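Local coordinates for NlpC/P60 domain-containing protein (PDB 3GT2) that is of unknown function, its P60 domain belonging to the C40 cysteine peptidase family but containing no cysteine in this chain, at residues F31-G36 and R43-G48; G82-P87 and Y135-L140; Q88-G93 and A107-N112; I96-E101 and A130-Y135. One frame throughout, in Å; residues are numbered along the deposited sequence.

Contact 1: residues F31-G36 and R43-G48; sequences FSWAGG and RGTGTG. With SO4 (sulfate ion), chain B.
The carbonyl oxygen of Trp33 takes two neighbouring groups of the 43-48 loop at once. Thr45 N donates a hydrogen bond to Trp33 O over 3.0 Å, arriving nearly along the C=O axis. Gly44 CA adds a C-H...O contact to Trp33 O at 3.1 Å. Glycine suits this approach, because a beta-carbon on Gly44 would be driven into Trp33 O, and one on Gly48 would meet both that oxygen and Ser32 OG. A type II turn from Ser32 to Gly35, closed by Gly35 N bonding to Ser32 O, presents the carbonyl to the loop. Ala34 fills the turn's third position with a positive phi of 69°, and its small CB rests 3.5 Å from Thr45 OG1. The Trp33 indole, with CG anti to the backbone N (chi1 -178°), crosses Thr45: its CD1 lies 3.4 Å from Thr45 O, while Thr45 OG1 sits at the ring edge, in plane. Ser32 OG lies beside Gly48 O but has its hydrogen bond with Thr51 O. Arg43 points away and holds a sulfate, probably from the crystallisation liquor. The backbone N of Arg43 bonds to sulfate O3 at 2.8 Å, and a bend at chi3 (-55°) helps turn the guanidinium edge onto the ion, where Arg43 NH2 reaches O1 at 2.9 Å. Backbone bonds from Ser32 to Phe54 and from Gly35 to Asp55 tie the turn to the chain just before helix 56-65, while the 43-48 loop links the paired strands 42-43 and 52-53.

Contact 2: residues G82-P87 and Y135-L140; sequences GQKILP and YMVRVL
Ile85 and Met136 exchange two backbone hydrogen bonds, Ile85 N to Met136 O at 2.7 Å and Met136 N to Ile85 O at 2.8 Å. Gln83 and Arg138 form the same kind of pair, with Arg138 N donating to Gln83 O at 2.8 Å. Between these lies the non-hydrogen-bonded pair of Lys84 and Val137, so strands 83-85 and 136-138 make a short antiparallel ribbon. It is strongly twisted, with 137° between the strand directions. Gly82 lets the ribbon start close, since a beta-carbon there would strike Arg138 O. On the face carrying Gln83, Ile85 and Arg138, the tip of Ile85 lies over the centre of the flat guanidinium, with CD1 3.7 Å from Arg138 CZ. Arg138 NH2 itself makes a salt bridge with Asp94. The other face is tight: Lys84 CG lies 3.3 Å from Tyr135 CB, and the lysine's chi1 of -131° is nearly eclipsed. Lys84 NZ bonds to Tyr79 O and makes a cation-pi contact with that residue. Leu86 CD2 lies at the Tyr135 ring edge, 4.0 Å from CE1, and the selenium of selenomethionine Met136 (SE) sits 3.9 Å from Pro87 CA. The ribbon joins the main sheet through a Val137-Leu95 backbone bond and the packing of Met136 on Ile96 and Val137 on Phe97, while Leu140, the last modelled residue, rests on helices 7-24 and 56-65.

Contact 3: residues Q88-G93 and A107-N112; sequences QQARKG and AMYLGN. With SO4 (sulfate ion), chain C.
Lys92 meets Leu110 where the 88-93 loop runs against strand 105-111, the touching parts 121° apart in direction, bringing the loop against the antiparallel sheet of the NlpC/P60 domain. One nearly straight hydrogen bond joins the backbones: Gly93 N donates to Tyr109 O over 2.8 Å, at an N-H...O angle of 174°. Lys92 CA adds a weaker C-H...O contact to Tyr109 O at 3.4 Å. Gly93 has a positive phi, a conformation in which a beta-carbon would jam against the preceding carbonyl. Tyr109 is the principal side chain. With CG anti to its backbone N (chi1 -168°), the ring folds along its own strand, where Gly111 N lies over the centre of one face. Its rim is turned to the loop: Arg91 O lies in the ring plane, 3.5 Å from Tyr109 CD2, and the compact Ala90 methyl comes in obliquely, with CB 4.0 Å from the same CD2. Lys92 touches with the root of its chain, CB packing 3.7 Å from Leu110 C, while the extended aliphatic part leads off to Thr16 and Ile20 of helix 7-24. Asp94 steadies the loop by accepting from Arg91 N. A sulfate, probably from the crystallisation liquor, sits beside Gly111 and Asn112: Asn112 N donates to its O2 at 3.1 Å, and Tyr109 OH, which also pairs with Asn113 N, gives its proton to sulfate O1 at 2.6 Å.

Contact 4: residues I96-E101 and A130-Y135; sequences IFYGPE and AGMAPY
Tyr98 meets Met132 with ring atoms CD1 and CE1, CE1 lying 3.9 Å from Met132 CB and Met132 CA oblique to the ring. Ala130 O comes to the ring edge, near its plane, 3.7 Å from Tyr98 CD1. The hydroxyl reaches past the contact to Arg128 O. Met132, a selenomethionine with CG anti to its backbone N (chi1 -162°), crosses Ile96 obliquely, its CG 3.7 Å from the branch methyl CG2. Phe97, pointing to the opposite side of the strand, sets its CB 3.9 Å from the CB of Ala133, whose small methyl fits this close approach; the Phe97 ring makes an edge-to-face stack with Tyr79. Two backbone bonds set the register that brings these side chains together, Ala133 N to Phe97 O at 2.8 Å and Gly99 N to Gly131 O at 2.9 Å. At Gly99, with positive phi, a beta-carbon would jam against the preceding carbonyl. Phe97 N donates to a water, 2.8 Å away, near the carbonyls of Ala133 and Tyr135. The arrangement is a single beta bridge, Tyr98 with Met132, by which an irregular segment lines the outer edge of the domain's four-stranded antiparallel sheet.

In the fold
After helix 7-24 the chain enters contact 1, which closes a short local loop before helix 56-65 and stands apart, its centre 22 to 27 Å from those of the others. Contact 2 opens at 82-87 and closes only with 135-140, enclosing the whole four-stranded sheet, and contacts 3 and 4 nest inside it. Those two cross: 88-93 waits for 107-112, while 96-101, lying between them, waits for 130-135. Strands 95-98 and 105-111, neighbours in the sheet, carry one side of each. Contacts 2 and 4 share Tyr135, and Met136 touches Ala90, Tyr109 and Ile96, so the terminal ribbon, the loop and the sheet edge meet around one side chain.

Contact 1: residues F31-G36 and R43-G48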
loop_
_atom_site.group_PDB
_atom_site.type_symbol
_atom_site.label_atom_id
_atom_site.label_comp_id
_atom_site.label_asym_id
_atom_site.label_seq_id
_atom_site.Cartn_x
_atom_site.Cartn_y
_atom_site.Cartn_z
ATOM N N PHE A 31 11.561 -3.193 7.259
ATOM C CA PHE A 31 10.718 -4.343 6.989
ATOM C C PHE A 31 10.646 -5.248 8.200
ATOM O O PHE A 31 11.662 -5.525 8.840
ATOM C CB PHE A 31 11.274 -5.143 5.807
ATOM C CG PHE A 31 10.587 -6.455 5.582
ATOM C CD1 PHE A 31 9.347 -6.506 4.963
ATOM C CD2 PHE A 31 11.182 -7.638 5.972
ATOM C CE1 PHE A 31 8.712 -7.710 4.748
ATOM C CE2 PHE A 31 10.546 -8.852 5.760
ATOM C CZ PHE A 31 9.312 -8.884 5.144
ATOM N N SER A 32 9.436 -5.699 8.511
ATOM C CA SER A 32 9.243 -6.772 9.474
ATOM C C SER A 32 8.177 -7.721 8.972
ATOM O O SER A 32 7.039 -7.321 8.715
ATOM C CB SER A 32 8.832 -6.237 10.839
ATOM O OG SER A 32 8.675 -7.319 11.733
ATOM N N TRP A 33 8.548 -8.984 8.833
ATOM C CA TRP A 33 7.617 -9.977 8.337
ATOM C C TRP A 33 6.350 -10.006 9.188
ATOM O O TRP A 33 6.394 -10.312 10.381
ATOM C CB TRP A 33 8.271 -11.355 8.305
ATOM C CG TRP A 33 7.364 -12.377 7.766
ATOM C CD1 TRP A 33 6.435 -13.087 8.459
ATOM C CD2 TRP A 33 7.265 -12.799 6.404
ATOM N NE1 TRP A 33 5.765 -13.934 7.615
ATOM C CE2 TRP A 33 6.256 -13.780 6.346
ATOM C CE3 TRP A 33 7.934 -12.451 5.227
ATOM C CZ2 TRP A 33 5.903 -14.420 5.160
ATOM C CZ3 TRP A 33 7.580 -13.086 4.048
ATOM C CH2 TRP A 33 6.574 -14.059 4.024
ATOM N N ALA A 34 5.229 -9.658 8.564
ATOM C CA ALA A 34 3.927 -9.617 9.224
ATOM C C ALA A 34 3.825 -8.487 10.249
ATOM O O ALA A 34 2.990 -8.535 11.147
ATOM C CB ALA A 34 3.606 -10.960 9.873
ATOM N N GLY A 35 4.669 -7.471 10.114
ATOM C CA GLY A 35 4.669 -6.370 11.068
ATOM C C GLY A 35 3.733 -5.227 10.711
ATOM O O GLY A 35 3.522 -4.920 9.536
ATOM N N GLY A 36 3.159 -4.597 11.732
ATOM C CA GLY A 36 2.455 -3.344 11.551
ATOM C C GLY A 36 0.999 -3.477 11.164
ATOM O O GLY A 36 0.494 -4.566 10.882
ATOM N N ARG A 43 5.902 -5.390 16.048
ATOM C CA ARG A 43 6.633 -6.631 15.824
ATOM C C ARG A 43 5.836 -7.533 14.882
ATOM O O ARG A 43 4.609 -7.459 14.827
ATOM C CB ARG A 43 6.925 -7.349 17.146
ATOM C CG ARG A 43 7.924 -6.614 18.005
ATOM C CD ARG A 43 8.205 -7.374 19.289
ATOM N NE ARG A 43 6.976 -7.658 20.014
ATOM C CZ ARG A 43 6.908 -8.441 21.087
ATOM N NH1 ARG A 43 8.007 -9.019 21.555
ATOM N NH2 ARG A 43 5.741 -8.652 21.686
ATOM N N GLY A 44 6.539 -8.362 14.120
ATOM C CA GLY A 44 5.883 -9.301 13.235
ATOM C C GLY A 44 5.893 -10.695 13.827
ATOM O O GLY A 44 5.923 -10.862 15.051
ATOM N N THR A 45 5.875 -11.700 12.962
ATOM C CA THR A 45 5.936 -13.086 13.415
ATOM C C THR A 45 7.066 -13.830 12.722
ATOM O O THR A 45 7.562 -13.393 11.677
ATOM C CB THR A 45 4.621 -13.832 13.130
ATOM O OG1 THR A 45 4.377 -13.843 11.722
ATOM C CG2 THR A 45 3.448 -13.161 13.842
ATOM N N GLY A 46 7.471 -14.959 13.298
ATOM C CA GLY A 46 8.537 -15.758 12.722
ATOM C C GLY A 46 9.827 -14.974 12.595
ATOM O O GLY A 46 10.380 -14.511 13.581
ATOM N N THR A 47 10.307 -14.820 11.365
ATOM C CA THR A 47 11.517 -14.045 11.116
ATOM C C THR A 47 11.380 -12.589 11.577
ATOM O O THR A 47 12.375 -11.901 11.781
ATOM C CB THR A 47 11.905 -14.081 9.625
ATOM O OG1 THR A 47 12.253 -15.421 9.255
ATOM C CG2 THR A 47 13.089 -13.164 9.359
ATOM N N GLY A 48 10.149 -12.122 11.758
ATOM C CA GLY A 48 9.937 -10.748 12.180
ATOM C C GLY A 48 9.564 -10.578 13.640
ATOM O O GLY A 48 9.311 -9.464 14.097
HETATM S S SO4 B . 3.484 -6.040 19.195
HETATM O O1 SO4 B . 3.831 -6.861 20.353
HETATM O O2 SO4 B . 2.727 -4.868 19.620
HETATM O O3 SO4 B . 4.712 -5.618 18.534
HETATM O O4 SO4 B . 2.663 -6.808 18.266
#

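Contact 2: residues G82-P87 and Y135-L140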
loop_
_atom_site.group_PDB
_atom_site.type_symbol
_atom_site.label_atom_id
_atom_site.label_comp_id
_atom_site.label_asym_id
_atom_site.label_seq_id
_atom_site.Cartn_x
_atom_site.Cartn_y
_atom_site.Cartn_z
ATOM N N GLY A 82 -12.674 -2.902 -3.653
ATOM C CA GLY A 82 -12.591 -1.721 -4.486
ATOM C C GLY A 82 -12.856 -1.974 -5.958
ATOM O O GLY A 82 -13.528 -2.938 -6.336
ATOM N N GLN A 83 -12.316 -1.086 -6.784
ATOM C CA GLN A 83 -12.541 -1.101 -8.218
ATOM C C GLN A 83 -11.258 -1.519 -8.919
ATOM O O GLN A 83 -10.201 -0.949 -8.675
ATOM C CB GLN A 83 -12.945 0.299 -8.692
ATOM C CG GLN A 83 -13.115 0.410 -10.203
ATOM C CD GLN A 83 -13.298 1.844 -10.699
ATOM O OE1 GLN A 83 -13.457 2.077 -11.901
ATOM N NE2 GLN A 83 -13.277 2.803 -9.781
ATOM N N LYS A 84 -11.349 -2.522 -9.786
ATOM C CA LYS A 84 -10.201 -2.941 -10.576
ATOM C C LYS A 84 -9.884 -1.875 -11.616
ATOM O O LYS A 84 -10.786 -1.370 -12.294
ATOM C CB LYS A 84 -10.514 -4.255 -11.278
ATOM C CG LYS A 84 -9.442 -5.296 -11.115
ATOM C CD LYS A 84 -9.460 -5.870 -9.711
ATOM C CE LYS A 84 -8.663 -7.159 -9.650
ATOM N NZ LYS A 84 -9.101 -8.014 -8.527
ATOM N N ILE A 85 -8.603 -1.545 -11.756
ATOM C CA ILE A 85 -8.153 -0.481 -12.660
ATOM C C ILE A 85 -7.129 -1.021 -13.660
ATOM O O ILE A 85 -6.224 -1.774 -13.282
ATOM C CB ILE A 85 -7.440 0.657 -11.860
ATOM C CG1 ILE A 85 -8.384 1.284 -10.825
ATOM C CG2 ILE A 85 -6.878 1.719 -12.792
ATOM C CD1 ILE A 85 -9.624 1.943 -11.445
ATOM N N LEU A 86 -7.264 -0.638 -14.929
ATOM C CA LEU A 86 -6.206 -0.891 -15.901
ATOM C C LEU A 86 -4.975 -0.057 -15.553
ATOM O O LEU A 86 -5.084 1.130 -15.264
ATOM C CB LEU A 86 -6.676 -0.550 -17.321
ATOM C CG LEU A 86 -7.904 -1.316 -17.789
ATOM C CD1 LEU A 86 -8.456 -0.703 -19.080
ATOM C CD2 LEU A 86 -7.543 -2.789 -17.973
ATOM N N PRO A 87 -3.788 -0.672 -15.591
ATOM C CA PRO A 87 -2.586 0.087 -15.229
ATOM C C PRO A 87 -2.398 1.344 -16.079
ATOM O O PRO A 87 -1.821 2.312 -15.602
ATOM C CB PRO A 87 -1.457 -0.915 -15.475
ATOM C CG PRO A 87 -2.110 -2.253 -15.298
ATOM C CD PRO A 87 -3.498 -2.092 -15.846
ATOM N N TYR A 135 -4.126 -6.227 -12.790
ATOM C CA TYR A 135 -4.927 -5.047 -12.493
ATOM C C TYR A 135 -4.392 -4.304 -11.293
ATOM O O TYR A 135 -3.736 -4.887 -10.421
ATOM C CB TYR A 135 -6.375 -5.422 -12.198
ATOM C CG TYR A 135 -7.084 -6.051 -13.361
ATOM C CD1 TYR A 135 -7.495 -5.281 -14.437
ATOM C CD2 TYR A 135 -7.346 -7.409 -13.377
ATOM C CE1 TYR A 135 -8.152 -5.853 -15.510
ATOM C CE2 TYR A 135 -8.011 -7.995 -14.443
ATOM C CZ TYR A 135 -8.409 -7.207 -15.504
ATOM O OH TYR A 135 -9.063 -7.769 -16.569
HETATM N N MSE A 136 -4.678 -3.011 -11.252
HETATM C CA MSE A 136 -4.493 -2.248 -10.033
HETATM C C MSE A 136 -5.854 -2.060 -9.366
HETATM O O MSE A 136 -6.878 -2.439 -9.937
HETATM C CB MSE A 136 -3.796 -0.920 -10.340
HETATM C CG MSE A 136 -2.399 -1.163 -10.849
HETATM SE SE MSE A 136 -1.502 0.406 -11.522
HETATM C CE MSE A 136 -1.637 1.573 -9.952
ATOM N N VAL A 137 -5.872 -1.509 -8.154
ATOM C CA VAL A 137 -7.122 -1.389 -7.403
ATOM C C VAL A 137 -7.282 0.018 -6.865
ATOM O O VAL A 137 -6.355 0.576 -6.271
ATOM C CB VAL A 137 -7.184 -2.383 -6.215
ATOM C CG1 VAL A 137 -8.416 -2.109 -5.338
ATOM C CG2 VAL A 137 -7.178 -3.819 -6.726
ATOM N N ARG A 138 -8.456 0.595 -7.090
ATOM C CA ARG A 138 -8.787 1.894 -6.517
ATOM C C ARG A 138 -9.763 1.729 -5.361
ATOM O O ARG A 138 -10.793 1.074 -5.503
ATOM C CB ARG A 138 -9.381 2.794 -7.598
ATOM C CG ARG A 138 -9.774 4.186 -7.128
ATOM C CD ARG A 138 -10.012 5.078 -8.342
ATOM N NE ARG A 138 -8.821 5.122 -9.193
ATOM C CZ ARG A 138 -8.831 5.424 -10.489
ATOM N NH1 ARG A 138 -9.974 5.711 -11.098
ATOM N NH2 ARG A 138 -7.696 5.439 -11.181
ATOM N N VAL A 139 -9.438 2.307 -4.208
ATOM C CA VAL A 139 -10.341 2.215 -3.066
ATOM C C VAL A 139 -10.837 3.580 -2.612
ATOM O O VAL A 139 -11.741 3.669 -1.782
ATOM C CB VAL A 139 -9.701 1.469 -1.870
ATOM C CG1 VAL A 139 -9.445 0.009 -2.225
ATOM C CG2 VAL A 139 -8.406 2.152 -1.428
ATOM N N LEU A 140 -10.237 4.639 -3.142
ATOM C CA LEU A 140 -10.654 5.994 -2.800
ATOM C C LEU A 140 -11.550 6.576 -3.889
ATOM O O LEU A 140 -12.635 7.075 -3.601
ATOM C CB LEU A 140 -9.438 6.892 -2.560
ATOM C CG LEU A 140 -8.580 6.518 -1.342
ATOM C CD1 LEU A 140 -7.268 7.289 -1.312
ATOM C CD2 LEU A 140 -9.355 6.721 -0.039
#

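Contact 3: residues Q88-G93 and A107-N112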
loop_
_atom_site.group_PDB
_atom_site.type_symbol
_atom_site.label_atom_id
_atom_site.label_comp_id
_atom_site.label_asym_id
_atom_site.label_seq_id
_atom_site.Cartn_x
_atom_site.Cartn_y
_atom_site.Cartn_z
ATOM N N GLN A 88 -2.892 1.346 -17.316
ATOM C CA GLN A 88 -2.753 2.530 -18.163
ATOM C C GLN A 88 -3.612 3.682 -17.667
ATOM O O GLN A 88 -3.461 4.811 -18.121
ATOM C CB GLN A 88 -3.115 2.217 -19.622
ATOM C CG GLN A 88 -2.308 1.082 -20.215
ATOM C CD GLN A 88 -2.611 -0.245 -19.553
ATOM O OE1 GLN A 88 -3.764 -0.560 -19.260
ATOM N NE2 GLN A 88 -1.571 -1.033 -19.315
ATOM N N GLN A 89 -4.517 3.395 -16.737
ATOM C CA GLN A 89 -5.405 4.421 -16.202
ATOM C C GLN A 89 -5.141 4.669 -14.718
ATOM O O GLN A 89 -5.972 5.218 -13.998
ATOM C CB GLN A 89 -6.859 4.032 -16.458
ATOM C CG GLN A 89 -7.128 3.840 -17.954
ATOM C CD GLN A 89 -8.545 3.415 -18.279
ATOM O OE1 GLN A 89 -9.270 2.914 -17.424
ATOM N NE2 GLN A 89 -8.943 3.606 -19.535
ATOM N N ALA A 90 -3.964 4.262 -14.273
ATOM C CA ALA A 90 -3.590 4.390 -12.867
ATOM C C ALA A 90 -3.536 5.853 -12.439
ATOM O O ALA A 90 -3.129 6.721 -13.208
ATOM C CB ALA A 90 -2.249 3.721 -12.621
ATOM N N ARG A 91 -3.961 6.117 -11.209
ATOM C CA ARG A 91 -3.842 7.448 -10.607
ATOM C C ARG A 91 -3.141 7.297 -9.266
ATOM O O ARG A 91 -3.192 6.228 -8.654
ATOM C CB ARG A 91 -5.221 8.070 -10.377
ATOM C CG ARG A 91 -5.940 8.512 -11.655
ATOM C CD ARG A 91 -7.307 9.089 -11.328
ATOM N NE ARG A 91 -8.057 9.452 -12.529
ATOM C CZ ARG A 91 -9.381 9.585 -12.574
ATOM N NH1 ARG A 91 -10.108 9.379 -11.483
ATOM N NH2 ARG A 91 -9.982 9.918 -13.711
ATOM N N LYS A 92 -2.505 8.361 -8.785
ATOM C CA LYS A 92 -1.865 8.278 -7.476
ATOM C C LYS A 92 -2.899 7.862 -6.431
ATOM O O LYS A 92 -4.055 8.283 -6.487
ATOM C CB LYS A 92 -1.173 9.589 -7.098
ATOM C CG LYS A 92 -2.081 10.777 -6.966
ATOM C CD LYS A 92 -1.256 12.034 -6.691
ATOM C CE LYS A 92 -2.139 13.264 -6.543
ATOM N NZ LYS A 92 -1.468 14.330 -5.743
ATOM N N GLY A 93 -2.491 6.998 -5.507
ATOM C CA GLY A 93 -3.400 6.452 -4.510
ATOM C C GLY A 93 -3.914 5.060 -4.863
ATOM O O GLY A 93 -4.426 4.347 -4.001
ATOM N N ALA A 107 1.790 -2.325 -3.168
ATOM C CA ALA A 107 2.460 -1.029 -3.023
ATOM C C ALA A 107 1.510 0.081 -3.452
ATOM O O ALA A 107 0.510 -0.184 -4.076
ATOM C CB ALA A 107 3.730 -0.996 -3.858
HETATM N N MSE A 108 1.813 1.318 -3.085
HETATM C CA MSE A 108 0.943 2.434 -3.404
HETATM C C MSE A 108 1.518 3.261 -4.543
HETATM O O MSE A 108 2.666 3.715 -4.483
HETATM C CB MSE A 108 0.784 3.324 -2.155
HETATM C CG MSE A 108 -0.050 4.574 -2.419
HETATM SE SE MSE A 108 0.099 5.847 -0.908
HETATM C CE MSE A 108 2.046 5.977 -0.788
ATOM N N TYR A 109 0.733 3.459 -5.597
ATOM C CA TYR A 109 1.180 4.301 -6.692
ATOM C C TYR A 109 1.199 5.775 -6.283
ATOM O O TYR A 109 0.252 6.265 -5.663
ATOM C CB TYR A 109 0.273 4.125 -7.905
ATOM C CG TYR A 109 0.829 4.743 -9.158
ATOM C CD1 TYR A 109 2.147 4.501 -9.554
ATOM C CD2 TYR A 109 0.037 5.560 -9.958
ATOM C CE1 TYR A 109 2.650 5.050 -10.716
ATOM C CE2 TYR A 109 0.534 6.120 -11.116
ATOM C CZ TYR A 109 1.844 5.865 -11.492
ATOM O OH TYR A 109 2.338 6.428 -12.645
ATOM N N LEU A 110 2.276 6.472 -6.636
ATOM C CA LEU A 110 2.439 7.882 -6.270
ATOM C C LEU A 110 2.388 8.802 -7.487
ATOM O O LEU A 110 2.544 10.021 -7.365
ATOM C CB LEU A 110 3.763 8.089 -5.530
ATOM C CG LEU A 110 3.954 7.252 -4.273
ATOM C CD1 LEU A 110 5.344 7.481 -3.706
ATOM C CD2 LEU A 110 2.873 7.611 -3.250
ATOM N N GLY A 111 2.166 8.215 -8.657
ATOM C CA GLY A 111 2.212 8.946 -9.906
ATOM C C GLY A 111 3.621 8.992 -10.473
ATOM O O GLY A 111 4.601 8.742 -9.760
ATOM N N ASN A 112 3.716 9.325 -11.754
ATOM C CA ASN A 112 4.992 9.370 -12.469
ATOM C C ASN A 112 5.903 8.178 -12.195
ATOM O O ASN A 112 7.076 8.349 -11.864
ATOM C CB ASN A 112 5.739 10.665 -12.169
ATOM C CG ASN A 112 6.904 10.898 -13.126
ATOM O OD1 ASN A 112 6.970 10.308 -14.209
ATOM N ND2 ASN A 112 7.816 11.764 -12.732
HETATM S S SO4 C . 0.969 9.300 -14.202
HETATM O O1 SO4 C . 0.812 7.848 -14.154
HETATM O O2 SO4 C . 0.872 9.869 -12.863
HETATM O O3 SO4 C . 2.265 9.632 -14.783
HETATM O O4 SO4 C . -0.092 9.870 -15.030
#

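Contact 4: residues I96-E101 and A130-Y135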
loop_
_atom_site.group_PDB
_atom_site.type_symbol
_atom_site.label_atom_id
_atom_site.label_comp_id
_atom_site.label_asym_id
_atom_site.label_seq_id
_atom_site.Cartn_x
_atom_site.Cartn_y
_atom_site.Cartn_z
ATOM N N ILE A 96 -0.969 -1.195 -6.344
ATOM C CA ILE A 96 -0.294 -2.061 -7.310
ATOM C C ILE A 96 0.022 -3.383 -6.630
ATOM O O ILE A 96 0.460 -3.385 -5.489
ATOM C CB ILE A 96 1.046 -1.450 -7.745
ATOM C CG1 ILE A 96 0.835 -0.078 -8.380
ATOM C CG2 ILE A 96 1.770 -2.383 -8.702
ATOM C CD1 ILE A 96 2.129 0.721 -8.520
ATOM N N PHE A 97 -0.193 -4.505 -7.308
ATOM C CA PHE A 97 -0.058 -5.804 -6.644
ATOM C C PHE A 97 0.951 -6.715 -7.341
ATOM O O PHE A 97 1.215 -6.568 -8.536
ATOM C CB PHE A 97 -1.413 -6.520 -6.560
ATOM C CG PHE A 97 -2.428 -5.808 -5.725
ATOM C CD1 PHE A 97 -3.126 -4.730 -6.234
ATOM C CD2 PHE A 97 -2.711 -6.237 -4.441
ATOM C CE1 PHE A 97 -4.075 -4.074 -5.467
ATOM C CE2 PHE A 97 -3.666 -5.589 -3.668
ATOM C CZ PHE A 97 -4.347 -4.504 -4.180
ATOM N N TYR A 98 1.496 -7.663 -6.579
ATOM C CA TYR A 98 2.493 -8.599 -7.090
ATOM C C TYR A 98 2.111 -10.027 -6.761
ATOM O O TYR A 98 1.534 -10.297 -5.708
ATOM C CB TYR A 98 3.887 -8.249 -6.536
ATOM C CG TYR A 98 4.316 -6.908 -7.037
ATOM C CD1 TYR A 98 5.007 -6.794 -8.240
ATOM C CD2 TYR A 98 3.969 -5.741 -6.353
ATOM C CE1 TYR A 98 5.361 -5.577 -8.736
ATOM C CE2 TYR A 98 4.320 -4.513 -6.848
ATOM C CZ TYR A 98 5.023 -4.438 -8.038
ATOM O OH TYR A 98 5.378 -3.217 -8.548
ATOM N N GLY A 99 2.428 -10.936 -7.677
ATOM C CA GLY A 99 2.147 -12.342 -7.477
ATOM C C GLY A 99 0.794 -12.718 -8.040
ATOM O O GLY A 99 -0.009 -11.842 -8.377
ATOM N N PRO A 100 0.545 -14.032 -8.164
ATOM C CA PRO A 100 -0.726 -14.616 -8.610
ATOM C C PRO A 100 -1.876 -14.107 -7.749
ATOM O O PRO A 100 -1.848 -14.303 -6.537
ATOM C CB PRO A 100 -0.517 -16.117 -8.355
ATOM C CG PRO A 100 0.622 -16.174 -7.349
ATOM C CD PRO A 100 1.518 -15.081 -7.825
ATOM N N GLU A 101 -2.860 -13.458 -8.366
ATOM C CA GLU A 101 -3.966 -12.868 -7.624
ATOM C C GLU A 101 -3.495 -11.894 -6.540
ATOM O O GLU A 101 -4.162 -11.710 -5.532
ATOM C CB GLU A 101 -4.849 -13.961 -7.024
ATOM C CG GLU A 101 -5.565 -14.793 -8.079
ATOM C CD GLU A 101 -6.559 -13.976 -8.882
ATOM O OE1 GLU A 101 -7.595 -13.574 -8.313
ATOM O OE2 GLU A 101 -6.309 -13.741 -10.085
ATOM N N ALA A 130 7.934 -6.429 -13.152
ATOM C CA ALA A 130 8.187 -7.858 -12.994
ATOM C C ALA A 130 7.306 -8.459 -11.901
ATOM O O ALA A 130 7.363 -8.040 -10.743
ATOM C CB ALA A 130 9.662 -8.109 -12.684
ATOM N N GLY A 131 6.482 -9.435 -12.275
ATOM C CA GLY A 131 5.656 -10.138 -11.307
ATOM C C GLY A 131 4.410 -9.373 -10.907
ATOM O O GLY A 131 3.678 -9.774 -10.001
HETATM N N MSE A 132 4.161 -8.262 -11.589
HETATM C CA MSE A 132 3.026 -7.416 -11.253
HETATM C C MSE A 132 1.725 -8.101 -11.678
HETATM O O MSE A 132 1.663 -8.756 -12.724
HETATM C CB MSE A 132 3.186 -6.051 -11.936
HETATM C CG MSE A 132 2.344 -4.923 -11.368
HETATM SE SE MSE A 132 2.727 -3.247 -12.323
HETATM C CE MSE A 132 2.173 -3.823 -14.087
ATOM N N ALA A 133 0.693 -7.961 -10.859
ATOM C CA ALA A 133 -0.619 -8.521 -11.156
ATOM C C ALA A 133 -1.237 -7.685 -12.270
ATOM O O ALA A 133 -0.870 -6.521 -12.443
ATOM C CB ALA A 133 -1.492 -8.491 -9.903
ATOM N N PRO A 134 -2.180 -8.277 -13.024
ATOM C CA PRO A 134 -2.783 -7.685 -14.224
ATOM C C PRO A 134 -3.562 -6.393 -13.983
ATOM O O PRO A 134 -3.678 -5.581 -14.908
ATOM C CB PRO A 134 -3.762 -8.767 -14.696
ATOM C CG PRO A 134 -3.370 -9.999 -14.027
ATOM C CD PRO A 134 -2.725 -9.613 -12.737
ATOM N N TYR A 135 -4.126 -6.227 -12.790
ATOM C CA TYR A 135 -4.927 -5.047 -12.493
ATOM C C TYR A 135 -4.392 -4.304 -11.293
ATOM O O TYR A 135 -3.736 -4.887 -10.421
ATOM C CB TYR A 135 -6.375 -5.422 -12.198
ATOM C CG TYR A 135 -7.084 -6.051 -13.361
ATOM C CD1 TYR A 135 -7.495 -5.281 -14.437
ATOM C CD2 TYR A 135 -7.346 -7.409 -13.377
ATOM C CE1 TYR A 135 -8.152 -5.853 -15.510
ATOM C CE2 TYR A 135 -8.011 -7.995 -14.443
ATOM C CZ TYR A 135 -8.409 -7.207 -15.504
ATOM O OH TYR A 135 -9.063 -7.769 -16.569
HETATM O O HOH W 1 -1.132 -4.573 -9.897
#